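PDB 4AKK: nitrate regulatory protein from Klebsiella oxytoca, which switches on the nasFEDCBA operon in response to nitrate or nitrite by binding a terminator in the nasF leader RNA and causing transcription antitermination. Local coordinates for residues K399-M403 against V404-R408; Q221-V224 against D225-G229; R161-R164 against H165-I169; S67-V70 against H71-C75; C253-L257 against E258-L262. All coordinates share one frame; numbering follows the deposited sequence.

Contact 1 (K399-M403 against V404-R408)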
loop_
_atom_site.group_PDB
_atom_site.type_symbol
_atom_site.label_atom_id
_atom_site.label_comp_id
_atom_site.label_asym_id
_atom_site.label_seq_id
_atom_site.Cartn_x
_atom_site.Cartn_y
_atom_site.Cartn_z
ATOM N N LYS A 399 -3.043 -21.803 -0.058
ATOM C CA LYS A 399 -2.016 -20.777 0.073
ATOM C C LYS A 399 -2.534 -19.522 0.761
ATOM O O LYS A 399 -1.779 -18.571 0.957
ATOM C CB LYS A 399 -1.446 -20.424 -1.299
ATOM C CG LYS A 399 -0.540 -21.500 -1.879
ATOM C CD LYS A 399 0.755 -21.573 -1.076
ATOM C CE LYS A 399 1.560 -22.808 -1.425
ATOM N NZ LYS A 399 2.805 -22.876 -0.609
ATOM N N ASN A 400 -3.817 -19.519 1.128
ATOM C CA ASN A 400 -4.424 -18.343 1.752
ATOM C C ASN A 400 -4.257 -17.092 0.886
ATOM O O ASN A 400 -3.913 -16.017 1.377
ATOM C CB ASN A 400 -3.812 -18.091 3.128
ATOM C CG ASN A 400 -3.925 -19.298 4.054
ATOM O OD1 ASN A 400 -4.973 -19.942 4.143
ATOM N ND2 ASN A 400 -2.841 -19.605 4.749
ATOM N N GLN A 401 -4.492 -17.242 -0.412
ATOM C CA GLN A 401 -4.461 -16.106 -1.326
ATOM C C GLN A 401 -5.763 -16.070 -2.127
ATOM O O GLN A 401 -6.497 -17.059 -2.174
ATOM C CB GLN A 401 -3.262 -16.213 -2.268
ATOM C CG GLN A 401 -1.914 -16.267 -1.550
ATOM C CD GLN A 401 -0.735 -16.264 -2.508
ATOM O OE1 GLN A 401 -0.826 -15.738 -3.622
ATOM N NE2 GLN A 401 0.384 -16.840 -2.076
ATOM N N ARG A 402 -6.054 -14.929 -2.743
ATOM C CA ARG A 402 -7.234 -14.813 -3.587
ATOM C C ARG A 402 -6.958 -15.577 -4.875
ATOM O O ARG A 402 -5.805 -15.785 -5.230
ATOM C CB ARG A 402 -7.546 -13.352 -3.885
ATOM C CG ARG A 402 -7.639 -12.435 -2.660
ATOM C CD ARG A 402 -7.831 -10.985 -3.124
ATOM N NE ARG A 402 -9.082 -10.836 -3.864
ATOM C CZ ARG A 402 -9.302 -9.936 -4.819
ATOM N NH1 ARG A 402 -8.349 -9.078 -5.176
ATOM N NH2 ARG A 402 -10.484 -9.903 -5.424
ATOM N N MET A 403 -8.012 -16.025 -5.549
ATOM C CA MET A 403 -7.875 -16.715 -6.835
ATOM C C MET A 403 -7.117 -15.859 -7.863
ATOM O O MET A 403 -6.330 -16.379 -8.641
ATOM C CB MET A 403 -9.253 -17.128 -7.399
ATOM C CG MET A 403 -9.922 -18.378 -6.739
ATOM S SD MET A 403 -11.451 -18.952 -7.572
ATOM C CE MET A 403 -10.795 -19.553 -9.123
ATOM N N VAL A 404 -7.351 -14.549 -7.873
ATOM C CA VAL A 404 -6.671 -13.707 -8.851
ATOM C C VAL A 404 -5.171 -13.635 -8.580
ATOM O O VAL A 404 -4.375 -13.533 -9.517
ATOM C CB VAL A 404 -7.285 -12.292 -8.974
ATOM C CG1 VAL A 404 -7.177 -11.521 -7.662
ATOM C CG2 VAL A 404 -6.626 -11.532 -10.135
ATOM N N GLU A 405 -4.791 -13.726 -7.306
ATOM C CA GLU A 405 -3.375 -13.772 -6.916
ATOM C C GLU A 405 -2.725 -15.078 -7.355
ATOM O O GLU A 405 -1.609 -15.082 -7.839
ATOM C CB GLU A 405 -3.210 -13.577 -5.407
ATOM C CG GLU A 405 -3.586 -12.188 -4.920
ATOM C CD GLU A 405 -3.711 -12.112 -3.402
ATOM O OE1 GLU A 405 -3.994 -13.156 -2.774
ATOM O OE2 GLU A 405 -3.534 -11.008 -2.836
ATOM N N ILE A 406 -3.435 -16.186 -7.193
ATOM C CA ILE A 406 -2.963 -17.462 -7.718
ATOM C C ILE A 406 -2.794 -17.368 -9.221
ATOM O O ILE A 406 -1.820 -17.864 -9.774
ATOM C CB ILE A 406 -3.977 -18.595 -7.444
ATOM C CG1 ILE A 406 -4.176 -18.794 -5.939
ATOM C CG2 ILE A 406 -3.547 -19.882 -8.161
ATOM C CD1 ILE A 406 -2.873 -18.983 -5.152
ATOM N N ALA A 407 -3.766 -16.741 -9.879
ATOM C CA ALA A 407 -3.760 -16.628 -11.329
ATOM C C ALA A 407 -2.568 -15.823 -11.801
ATOM O O ALA A 407 -1.894 -16.200 -12.769
ATOM C CB ALA A 407 -5.056 -15.979 -11.827
ATOM N N ARG A 408 -2.335 -14.700 -11.125
ATOM C CA ARG A 408 -1.208 -13.839 -11.414
ATOM C C ARG A 408 0.082 -14.598 -11.191
ATOM O O ARG A 408 0.990 -14.513 -12.006
ATOM C CB ARG A 408 -1.231 -12.589 -10.542
ATOM C CG ARG A 408 -2.203 -11.531 -11.015
ATOM C CD ARG A 408 -1.960 -10.192 -10.324
ATOM N NE ARG A 408 -2.954 -9.204 -10.723
ATOM C CZ ARG A 408 -3.903 -8.726 -9.924
ATOM N NH1 ARG A 408 -3.980 -9.123 -8.663
ATOM N NH2 ARG A 408 -4.770 -7.835 -10.387
HETATM O O HOH W 1 -5.427 -8.991 -4.190
#

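Contact 2 (Q221-V224 against D225-G229)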
loop_
_atom_site.group_PDB
_atom_site.type_symbol
_atom_site.label_atom_id
_atom_site.label_comp_id
_atom_site.label_asym_id
_atom_site.label_seq_id
_atom_site.Cartn_x
_atom_site.Cartn_y
_atom_site.Cartn_z
ATOM N N GLN A 221 -18.450 -17.028 -8.227
ATOM C CA GLN A 221 -17.181 -16.292 -8.178
ATOM C C GLN A 221 -17.267 -15.190 -7.113
ATOM O O GLN A 221 -16.351 -15.018 -6.313
ATOM C CB GLN A 221 -16.791 -15.724 -9.558
ATOM C CG GLN A 221 -15.359 -15.171 -9.627
ATOM C CD GLN A 221 -14.277 -16.231 -9.422
ATOM O OE1 GLN A 221 -14.203 -17.220 -10.156
ATOM N NE2 GLN A 221 -13.425 -16.019 -8.424
ATOM N N GLN A 222 -18.390 -14.475 -7.084
ATOM C CA GLN A 222 -18.601 -13.436 -6.086
ATOM C C GLN A 222 -18.547 -14.015 -4.668
ATOM O O GLN A 222 -18.028 -13.386 -3.747
ATOM C CB GLN A 222 -19.949 -12.752 -6.307
ATOM C CG GLN A 222 -20.065 -11.991 -7.628
ATOM C CD GLN A 222 -21.434 -11.340 -7.787
ATOM O OE1 GLN A 222 -22.234 -11.326 -6.855
ATOM N NE2 GLN A 222 -21.710 -10.801 -8.969
ATOM N N LEU A 223 -19.083 -15.215 -4.496
ATOM C CA LEU A 223 -19.096 -15.830 -3.175
ATOM C C LEU A 223 -17.669 -16.164 -2.777
ATOM O O LEU A 223 -17.187 -15.769 -1.718
ATOM C CB LEU A 223 -19.970 -17.089 -3.165
ATOM C CG LEU A 223 -19.928 -17.926 -1.884
ATOM C CD1 LEU A 223 -20.482 -17.118 -0.697
ATOM C CD2 LEU A 223 -20.734 -19.205 -2.089
ATOM N N VAL A 224 -16.992 -16.899 -3.647
ATOM C CA VAL A 224 -15.600 -17.220 -3.448
ATOM C C VAL A 224 -14.774 -15.970 -3.127
ATOM O O VAL A 224 -13.896 -16.007 -2.267
ATOM C CB VAL A 224 -15.031 -17.901 -4.711
ATOM C CG1 VAL A 224 -13.507 -17.913 -4.687
ATOM C CG2 VAL A 224 -15.598 -19.314 -4.844
ATOM N N ASP A 225 -15.047 -14.876 -3.831
ATOM C CA ASP A 225 -14.257 -13.657 -3.658
ATOM C C ASP A 225 -14.487 -13.062 -2.263
ATOM O O ASP A 225 -13.578 -12.501 -1.662
ATOM C CB ASP A 225 -14.596 -12.607 -4.731
ATOM C CG ASP A 225 -14.210 -13.039 -6.154
ATOM O OD1 ASP A 225 -13.294 -13.882 -6.335
ATOM O OD2 ASP A 225 -14.849 -12.511 -7.099
ATOM N N ARG A 226 -15.708 -13.176 -1.762
ATOM C CA ARG A 226 -16.036 -12.680 -0.427
ATOM C C ARG A 226 -15.342 -13.530 0.618
ATOM O O ARG A 226 -14.869 -13.022 1.635
ATOM C CB ARG A 226 -17.549 -12.697 -0.190
ATOM C CG ARG A 226 -18.348 -11.813 -1.136
ATOM C CD ARG A 226 -17.626 -10.511 -1.373
ATOM N NE ARG A 226 -18.365 -9.562 -2.198
ATOM C CZ ARG A 226 -18.390 -9.575 -3.529
ATOM N NH1 ARG A 226 -17.754 -10.524 -4.210
ATOM N NH2 ARG A 226 -19.077 -8.648 -4.178
ATOM N N ILE A 227 -15.247 -14.825 0.353
ATOM C CA ILE A 227 -14.605 -15.730 1.309
ATOM C C ILE A 227 -13.082 -15.541 1.355
ATOM O O ILE A 227 -12.500 -15.415 2.426
ATOM C CB ILE A 227 -14.961 -17.207 1.037
ATOM C CG1 ILE A 227 -16.459 -17.428 1.274
ATOM C CG2 ILE A 227 -14.106 -18.137 1.919
ATOM C CD1 ILE A 227 -17.061 -18.596 0.473
ATOM N N ASP A 228 -12.442 -15.516 0.194
ATOM C CA ASP A 228 -10.999 -15.279 0.134
ATOM C C ASP A 228 -10.628 -13.901 0.673
ATOM O O ASP A 228 -9.586 -13.736 1.279
ATOM C CB ASP A 228 -10.498 -15.410 -1.303
ATOM C CG ASP A 228 -10.609 -16.827 -1.831
ATOM O OD1 ASP A 228 -10.665 -17.772 -1.006
ATOM O OD2 ASP A 228 -10.629 -16.987 -3.072
ATOM N N GLY A 229 -11.485 -12.913 0.441
ATOM C CA GLY A 229 -11.217 -11.559 0.895
ATOM C C GLY A 229 -11.106 -11.434 2.403
ATOM O O GLY A 229 -10.397 -10.564 2.918
#

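Contact 3 (R161-R164 against H165-I169)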
loop_
_atom_site.group_PDB
_atom_site.type_symbol
_atom_site.label_atom_id
_atom_site.label_comp_id
_atom_site.label_asym_id
_atom_site.label_seq_id
_atom_site.Cartn_x
_atom_site.Cartn_y
_atom_site.Cartn_z
ATOM N N ARG A 161 -23.498 -0.919 0.048
ATOM C CA ARG A 161 -22.888 0.347 -0.354
ATOM C C ARG A 161 -22.897 1.381 0.781
ATOM O O ARG A 161 -21.909 2.078 0.999
ATOM C CB ARG A 161 -23.584 0.914 -1.591
ATOM C CG ARG A 161 -23.174 2.347 -1.905
ATOM C CD ARG A 161 -23.769 2.831 -3.211
ATOM N NE ARG A 161 -25.226 2.914 -3.149
ATOM C CZ ARG A 161 -25.989 3.386 -4.128
ATOM N NH1 ARG A 161 -25.434 3.829 -5.249
ATOM N NH2 ARG A 161 -27.308 3.417 -3.985
ATOM N N ILE A 162 -24.013 1.479 1.500
ATOM C CA ILE A 162 -24.079 2.346 2.668
ATOM C C ILE A 162 -23.022 1.925 3.689
ATOM O O ILE A 162 -22.296 2.751 4.245
ATOM C CB ILE A 162 -25.467 2.291 3.324
ATOM C CG1 ILE A 162 -26.509 2.930 2.401
ATOM C CG2 ILE A 162 -25.449 3.008 4.677
ATOM C CD1 ILE A 162 -27.939 2.767 2.870
ATOM N N ILE A 163 -22.934 0.620 3.906
ATOM C CA ILE A 163 -21.967 0.045 4.829
ATOM C C ILE A 163 -20.510 0.340 4.464
ATOM O O ILE A 163 -19.693 0.679 5.328
ATOM C CB ILE A 163 -22.193 -1.490 4.982
ATOM C CG1 ILE A 163 -23.482 -1.739 5.784
ATOM C CG2 ILE A 163 -20.990 -2.128 5.680
ATOM C CD1 ILE A 163 -24.031 -3.177 5.704
ATOM N N ARG A 164 -20.185 0.217 3.185
ATOM C CA ARG A 164 -18.814 0.432 2.730
ATOM C C ARG A 164 -18.319 1.871 2.933
ATOM O O ARG A 164 -17.165 2.096 3.311
ATOM C CB ARG A 164 -18.684 0.038 1.255
ATOM C CG ARG A 164 -17.355 0.454 0.614
ATOM C CD ARG A 164 -17.182 -0.195 -0.748
ATOM N NE ARG A 164 -18.350 0.030 -1.589
ATOM C CZ ARG A 164 -18.480 1.058 -2.421
ATOM N NH1 ARG A 164 -17.500 1.953 -2.538
ATOM N NH2 ARG A 164 -19.585 1.181 -3.145
ATOM N N HIS A 165 -19.182 2.845 2.668
ATOM C CA HIS A 165 -18.823 4.243 2.888
ATOM C C HIS A 165 -18.695 4.593 4.367
ATOM O O HIS A 165 -17.912 5.459 4.734
ATOM C CB HIS A 165 -19.811 5.171 2.198
ATOM C CG HIS A 165 -19.768 5.067 0.709
ATOM N ND1 HIS A 165 -18.732 5.168 -0.156
ATOM C CD2 HIS A 165 -20.877 4.776 -0.055
ATOM C CE1 HIS A 165 -19.235 4.956 -1.414
ATOM N NE2 HIS A 165 -20.531 4.724 -1.327
ATOM N N LEU A 166 -19.452 3.904 5.211
ATOM C CA LEU A 166 -19.351 4.116 6.650
ATOM C C LEU A 166 -18.012 3.590 7.120
ATOM O O LEU A 166 -17.301 4.266 7.850
ATOM C CB LEU A 166 -20.490 3.413 7.391
ATOM C CG LEU A 166 -21.828 4.140 7.306
ATOM C CD1 LEU A 166 -22.950 3.253 7.820
ATOM C CD2 LEU A 166 -21.757 5.460 8.084
ATOM N N LEU A 167 -17.676 2.384 6.674
ATOM C CA LEU A 167 -16.408 1.745 6.999
ATOM C C LEU A 167 -15.194 2.526 6.508
ATOM O O LEU A 167 -14.168 2.549 7.182
ATOM C CB LEU A 167 -16.361 0.324 6.425
ATOM C CG LEU A 167 -17.249 -0.712 7.109
ATOM C CD1 LEU A 167 -17.043 -2.087 6.487
ATOM C CD2 LEU A 167 -16.976 -0.757 8.601
ATOM N N ASN A 168 -15.314 3.159 5.341
ATOM C CA ASN A 168 -14.228 3.950 4.771
ATOM C C ASN A 168 -13.898 5.173 5.615
ATOM O O ASN A 168 -12.853 5.792 5.436
ATOM C CB ASN A 168 -14.539 4.401 3.326
ATOM C CG ASN A 168 -14.556 3.248 2.328
ATOM O OD1 ASN A 168 -14.074 2.156 2.613
ATOM N ND2 ASN A 168 -15.122 3.497 1.146
ATOM N N ILE A 169 -14.781 5.542 6.533
ATOM C CA ILE A 169 -14.443 6.643 7.423
ATOM C C ILE A 169 -13.305 6.239 8.363
ATOM O O ILE A 169 -12.445 7.046 8.681
ATOM C CB ILE A 169 -15.635 7.108 8.264
ATOM C CG1 ILE A 169 -16.744 7.680 7.373
ATOM C CG2 ILE A 169 -15.163 8.124 9.311
ATOM C CD1 ILE A 169 -18.041 7.959 8.114
HETATM O O HOH W 2 -14.916 1.740 -1.480
#

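Contact 4 (S67-V70 against H71-C75)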
loop_
_atom_site.group_PDB
_atom_site.type_symbol
_atom_site.label_atom_id
_atom_site.label_comp_id
_atom_site.label_asym_id
_atom_site.label_seq_id
_atom_site.Cartn_x
_atom_site.Cartn_y
_atom_site.Cartn_z
ATOM N N SER A 67 -19.059 1.373 14.014
ATOM C CA SER A 67 -19.130 -0.068 14.174
ATOM C C SER A 67 -20.540 -0.548 14.506
ATOM O O SER A 67 -21.009 -1.547 13.957
ATOM C CB SER A 67 -18.181 -0.519 15.274
ATOM O OG SER A 67 -18.331 -1.905 15.518
ATOM N N ALA A 68 -21.203 0.157 15.416
ATOM C CA ALA A 68 -22.533 -0.244 15.863
ATOM C C ALA A 68 -23.567 -0.046 14.763
ATOM O O ALA A 68 -24.429 -0.897 14.548
ATOM C CB ALA A 68 -22.936 0.532 17.116
ATOM N N LEU A 69 -23.486 1.091 14.081
ATOM C CA LEU A 69 -24.388 1.370 12.971
ATOM C C LEU A 69 -24.214 0.327 11.861
ATOM O O LEU A 69 -25.185 -0.178 11.319
ATOM C CB LEU A 69 -24.139 2.777 12.426
ATOM C CG LEU A 69 -24.962 3.207 11.207
ATOM C CD1 LEU A 69 -26.449 3.127 11.503
ATOM C CD2 LEU A 69 -24.579 4.611 10.763
ATOM N N VAL A 70 -22.968 0.005 11.545
ATOM C CA VAL A 70 -22.673 -0.972 10.508
ATOM C C VAL A 70 -23.265 -2.312 10.909
ATOM O O VAL A 70 -23.826 -3.022 10.084
ATOM C CB VAL A 70 -21.145 -1.087 10.249
ATOM C CG1 VAL A 70 -20.796 -2.405 9.546
ATOM C CG2 VAL A 70 -20.656 0.115 9.440
ATOM N N HIS A 71 -23.162 -2.647 12.190
ATOM C CA HIS A 71 -23.679 -3.923 12.656
ATOM C C HIS A 71 -25.204 -4.019 12.494
ATOM O O HIS A 71 -25.729 -5.021 11.989
ATOM C CB HIS A 71 -23.262 -4.209 14.109
ATOM C CG HIS A 71 -23.783 -5.515 14.622
ATOM N ND1 HIS A 71 -23.221 -6.727 14.278
ATOM C CD2 HIS A 71 -24.838 -5.803 15.423
ATOM C CE1 HIS A 71 -23.900 -7.704 14.854
ATOM N NE2 HIS A 71 -24.886 -7.170 15.554
ATOM N N MET A 72 -25.911 -2.976 12.916
ATOM C CA MET A 72 -27.358 -2.938 12.751
ATOM C C MET A 72 -27.752 -2.991 11.268
ATOM O O MET A 72 -28.716 -3.662 10.900
ATOM C CB MET A 72 -27.961 -1.693 13.416
ATOM C CG MET A 72 -27.821 -1.619 14.956
ATOM S SD MET A 72 -27.902 -3.135 15.977
ATOM C CE MET A 72 -29.054 -4.213 15.145
ATOM N N LEU A 73 -27.008 -2.274 10.425
ATOM C CA LEU A 73 -27.265 -2.291 8.978
ATOM C C LEU A 73 -27.055 -3.694 8.408
ATOM O O LEU A 73 -27.780 -4.118 7.515
ATOM C CB LEU A 73 -26.370 -1.283 8.253
ATOM C CG LEU A 73 -26.802 0.175 8.420
ATOM C CD1 LEU A 73 -25.675 1.108 8.020
ATOM C CD2 LEU A 73 -28.069 0.470 7.617
ATOM N N GLN A 74 -26.065 -4.409 8.935
ATOM C CA GLN A 74 -25.840 -5.809 8.562
ATOM C C GLN A 74 -27.019 -6.699 8.983
ATOM O O GLN A 74 -27.402 -7.627 8.263
ATOM C CB GLN A 74 -24.535 -6.320 9.195
ATOM C CG GLN A 74 -23.256 -5.785 8.537
ATOM C CD GLN A 74 -22.026 -5.855 9.443
ATOM O OE1 GLN A 74 -22.145 -5.980 10.669
ATOM N NE2 GLN A 74 -20.835 -5.748 8.842
ATOM N N CYS A 75 -27.589 -6.425 10.153
ATOM C CA CYS A 75 -28.782 -7.156 10.595
ATOM C C CYS A 75 -29.954 -6.849 9.669
ATOM O O CYS A 75 -30.665 -7.750 9.221
ATOM C CB CYS A 75 -29.144 -6.810 12.050
ATOM S SG CYS A 75 -27.879 -7.276 13.291
#

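Contact 5 (C253-L257 against E258-L262)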
loop_
_atom_site.group_PDB
_atom_site.type_symbol
_atom_site.label_atom_id
_atom_site.label_comp_id
_atom_site.label_asym_id
_atom_site.label_seq_id
_atom_site.Cartn_x
_atom_site.Cartn_y
_atom_site.Cartn_z
ATOM N N CYS A 253 -14.580 -17.520 18.115
ATOM C CA CYS A 253 -14.957 -17.499 16.706
ATOM C C CYS A 253 -14.342 -18.635 15.914
ATOM O O CYS A 253 -13.850 -18.432 14.807
ATOM C CB CYS A 253 -14.564 -16.167 16.082
ATOM S SG CYS A 253 -15.238 -14.737 16.937
ATOM N N GLN A 254 -14.383 -19.831 16.487
ATOM C CA GLN A 254 -13.823 -21.014 15.848
ATOM C C GLN A 254 -14.525 -21.351 14.535
ATOM O O GLN A 254 -15.697 -21.018 14.335
ATOM C CB GLN A 254 -13.887 -22.201 16.809
ATOM C CG GLN A 254 -13.292 -21.885 18.177
ATOM C CD GLN A 254 -13.401 -23.044 19.150
ATOM O OE1 GLN A 254 -13.269 -24.207 18.765
ATOM N NE2 GLN A 254 -13.644 -22.731 20.419
ATOM N N ALA A 255 -13.793 -22.006 13.639
ATOM C CA ALA A 255 -14.329 -22.408 12.344
ATOM C C ALA A 255 -15.592 -23.262 12.503
ATOM O O ALA A 255 -15.726 -24.020 13.470
ATOM C CB ALA A 255 -13.275 -23.159 11.549
ATOM N N SER A 256 -16.515 -23.126 11.552
ATOM C CA SER A 256 -17.762 -23.890 11.556
ATOM C C SER A 256 -17.735 -24.982 10.505
ATOM O O SER A 256 -17.568 -24.708 9.313
ATOM C CB SER A 256 -18.955 -22.976 11.276
ATOM O OG SER A 256 -20.091 -23.731 10.868
ATOM N N LEU A 257 -17.918 -26.219 10.947
ATOM C CA LEU A 257 -17.958 -27.366 10.042
ATOM C C LEU A 257 -19.167 -27.280 9.092
ATOM O O LEU A 257 -19.082 -27.603 7.896
ATOM C CB LEU A 257 -18.004 -28.661 10.868
ATOM C CG LEU A 257 -17.642 -29.980 10.185
ATOM C CD1 LEU A 257 -18.880 -30.670 9.688
ATOM C CD2 LEU A 257 -16.654 -29.751 9.041
ATOM N N GLU A 258 -20.297 -26.841 9.626
ATOM C CA GLU A 258 -21.494 -26.741 8.806
ATOM C C GLU A 258 -21.301 -25.706 7.691
ATOM O O GLU A 258 -21.568 -25.992 6.531
ATOM C CB GLU A 258 -22.722 -26.402 9.650
ATOM C CG GLU A 258 -24.021 -26.496 8.867
ATOM C CD GLU A 258 -25.249 -26.259 9.727
ATOM O OE1 GLU A 258 -25.108 -25.650 10.808
ATOM O OE2 GLU A 258 -26.355 -26.673 9.314
ATOM N N ILE A 259 -20.826 -24.514 8.045
ATOM C CA ILE A 259 -20.518 -23.496 7.036
ATOM C C ILE A 259 -19.489 -23.994 6.020
ATOM O O ILE A 259 -19.631 -23.781 4.821
ATOM C CB ILE A 259 -20.030 -22.188 7.671
ATOM C CG1 ILE A 259 -21.181 -21.538 8.446
ATOM C CG2 ILE A 259 -19.489 -21.248 6.583
ATOM C CD1 ILE A 259 -20.798 -20.324 9.283
ATOM N N GLU A 260 -18.457 -24.671 6.502
ATOM C CA GLU A 260 -17.444 -25.195 5.606
ATOM C C GLU A 260 -18.008 -26.201 4.606
ATOM O O GLU A 260 -17.649 -26.180 3.429
ATOM C CB GLU A 260 -16.270 -25.779 6.391
ATOM C CG GLU A 260 -15.217 -24.737 6.748
ATOM C CD GLU A 260 -14.220 -25.229 7.787
ATOM O OE1 GLU A 260 -14.283 -26.421 8.164
ATOM O OE2 GLU A 260 -13.374 -24.419 8.229
ATOM N N GLN A 261 -18.897 -27.072 5.070
ATOM C CA GLN A 261 -19.526 -28.050 4.179
ATOM C C GLN A 261 -20.427 -27.383 3.154
ATOM O O GLN A 261 -20.453 -27.767 1.980
ATOM C CB GLN A 261 -20.358 -29.048 4.978
ATOM C CG GLN A 261 -19.556 -29.881 5.954
ATOM C CD GLN A 261 -20.460 -30.714 6.859
ATOM O OE1 GLN A 261 -21.535 -30.266 7.261
ATOM N NE2 GLN A 261 -20.026 -31.927 7.183
ATOM N N LEU A 262 -21.196 -26.400 3.611
ATOM C CA LEU A 262 -22.089 -25.681 2.708
ATOM C C LEU A 262 -21.300 -24.856 1.676
ATOM O O LEU A 262 -21.737 -24.695 0.546
ATOM C CB LEU A 262 -23.074 -24.813 3.501
ATOM C CG LEU A 262 -24.123 -25.623 4.290
ATOM C CD1 LEU A 262 -24.966 -24.747 5.220
ATOM C CD2 LEU A 262 -25.011 -26.374 3.327
#

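Contact 1 (K399-M403 against V404-R408)
E405 turns back over the first turn of helix 403-412 to reach R402, the N-cap residue. Its CB lies 3.4 Å from R402 O. Because CG sits beside the backbone N (chi1 -67°) and the chain then runs extended, the carboxylate folds back to the N-terminal end of the helix, E405 CD lying 4.0 Å from R402 CG. At the tip, E405 OE1 accepts from R402 N at 2.7 Å with an N-H...O angle of 158°; the donor stands above the carboxylate plane, 37° out of it. The same OE1 has Q401 CB at 3.2 Å. V404 CG1 sits over the rim of one face of the R402 guanidinium, 3.7 Å above its plane, while R402 NH2 makes a salt bridge with E366 of helix 360-380. E405 OE2 accepts from a water, which in turn accepts from R402 NH1, 3.1 Å on each leg. Both carboxylate oxygens of this N3 residue are therefore engaged by R402, one directly at its backbone N-H and the other through solvent at its guanidinium.

Contact 2 (Q221-V224 against D225-G229)
Near the start of helix 217-240, Q221 and D225 form an i to i+4 side-chain pair on one helical face, in addition to the backbone bond D225 N to Q221 O (2.8 Å). Q221 CG lies trans to the backbone N (chi1 -169°) and the chain bends at its next torsion, which swings the amide down the helix. Q221 NE2 then donates to D225 OD1 at 3.0 Å; OD1 lies almost in the Q221 amide plane, whereas NE2 stands 32° out of the carboxylate plane, on the syn side. Q221 OE1 accepts from W389 NE1, so both ends of the amide are engaged, which would restrict its rotation. One residue on, R226 CG packs 3.1 Å from Q222 O, and its NE donates to Q201 of helix 180-212. L223 CG meets I227 CD1 at 3.8 Å, whereas V224 CG1 lies alongside D228, 3.4 Å from OD2. D228 N donates almost straight to V224 O (2.9 Å, 178°). Amide-carboxylate pairing four residues apart, spanning the same interval as the backbone bonds, is characteristic of the alpha-helix.

Contact 3 (R161-R164 against H165-I169)
H165 follows R161 by one turn near the C-terminal end of helix 152-167, part of the all-helical nitrate-sensing domain. Backbone bonds set the alpha-helical frame, as where L167 N donates to I163 O at 3.0 Å. Two apolar i to i+4 pairs run along the helix, I162 CG2 against L166 CD1 and I163 CG2 against L167 CD1, each at 4.0 Å. Around the imidazole, R161 CG approaches H165 NE2 at 3.6 Å, and H165 CD2 is 3.1 Å from R161 O. R164 sends CG trans to its backbone N (chi1 170°) and bends at chi3, which carries R164 NH1 to 3.6 Å from H165 CE1, the guanidinium turned 57° from the ring. The H165 ring also meets that of Y134 with nearly parallel planes, and H165 packs on A332 of the second subunit. N168 OD1 accepts from Q351 NE2, and a water in the R164 guanidinium plane accepts from R164 NH1 at 2.8 Å and from N168 ND2.

Contact 4 (S67-V70 against H71-C75)
V70 carries CG1 trans to its backbone nitrogen (chi1 160°), and Q74 sets CG on the opposite side from its carbonyl carbon (chi1 -74°) before extending; together these torsions bring the valine methyl V70 CG1 within 3.4 Å of Q74 NE2, the two side chains meeting at a slant. The Q74 chain runs close to the V70 carbonyl, Q74 CG 3.2 Å from V70 O, the oxygen that accepts from Q74 N at 2.9 Å. On the apolar face L69 CG touches L73 CD1 at 3.9 Å, and the backbones of the same two residues are joined by the bond from L73 N to L69 O (2.9 Å, 162°). These are i to i+4 contacts of an alpha-helix packed in the all-helical nitrate-sensing domain. Q74 NE2 bonds to E197 OE1 and K196 NZ to both Q74 OE1 and H71 ND1, tying the turn to helix 180-212, while S67 OG is held by E297 and R294; an ammonium donor at H71 ND1 would be consistent with that nitrogen lacking a proton. Further helices pack round the turn: L69, V70 and L73 face helix 152-167, M72 and A68 pack against helix 92-117, and S67, A68 and H71 turn to helix 277-312.

Contact 5 (C253-L257 against E258-L262)
S256 OG accepts from I259 N at 3.0 Å, and the N-H...O angle of 170° makes this a nearly straight capping bond at the start of helix 257-267. S256 is the N-cap: with OG trans to its own backbone N (chi1 162°), the hydroxyl lies across the end of the first turn and meets an amide that has no earlier helical carbonyl to serve it. The serine acts twice, since S256 O also accepts from E260 N at 2.9 Å. One step on, L257 O accepts from Q261 N at 2.9 Å, and L262 N is paired with E258 O. The capping oxygen is partly shielded by I259, whose CG1 is 3.4 Å from S256 OG, while I259 CD1 rests 3.8 Å from S256 CB. E260 folds back beside the loop, its OE2 3.6 Å from A255 CB. Before the cap, Q254 NE2 donates to E251 O at the end of the preceding helix. I259 turns inward to E202, Q286 and R289, whereas the other residues of the turn are largely on the surface. S256 thus serves two amides, those of I259 and E260, one with its side chain and one with its backbone.

How the contacts relate
Along the chain the order is contact 4, contact 3, contact 2, contact 5 and contact 1, each closing before the next opens. Contacts 3 and 4 have centres about 11 Å apart and pack helix 152-167 on helix 56-85, with L166 CD1 3.5 Å from L73 CD1. Contacts 1 and 2 are likewise about 11 Å apart between centres; M403 SD lies 3.7 Å from V224 CG1, where helix 403-412 of the ANTAR region meets helix 217-240 of the nitrate-sensing region. Contact 5 stands about 16 Å from contact 2, centre to centre. Contacts 1 and 4, about 30 Å apart between centres, lie on opposite sides of the chain's centre. Sensor and RNA-binding effector therefore touch directly at contacts 1 and 2.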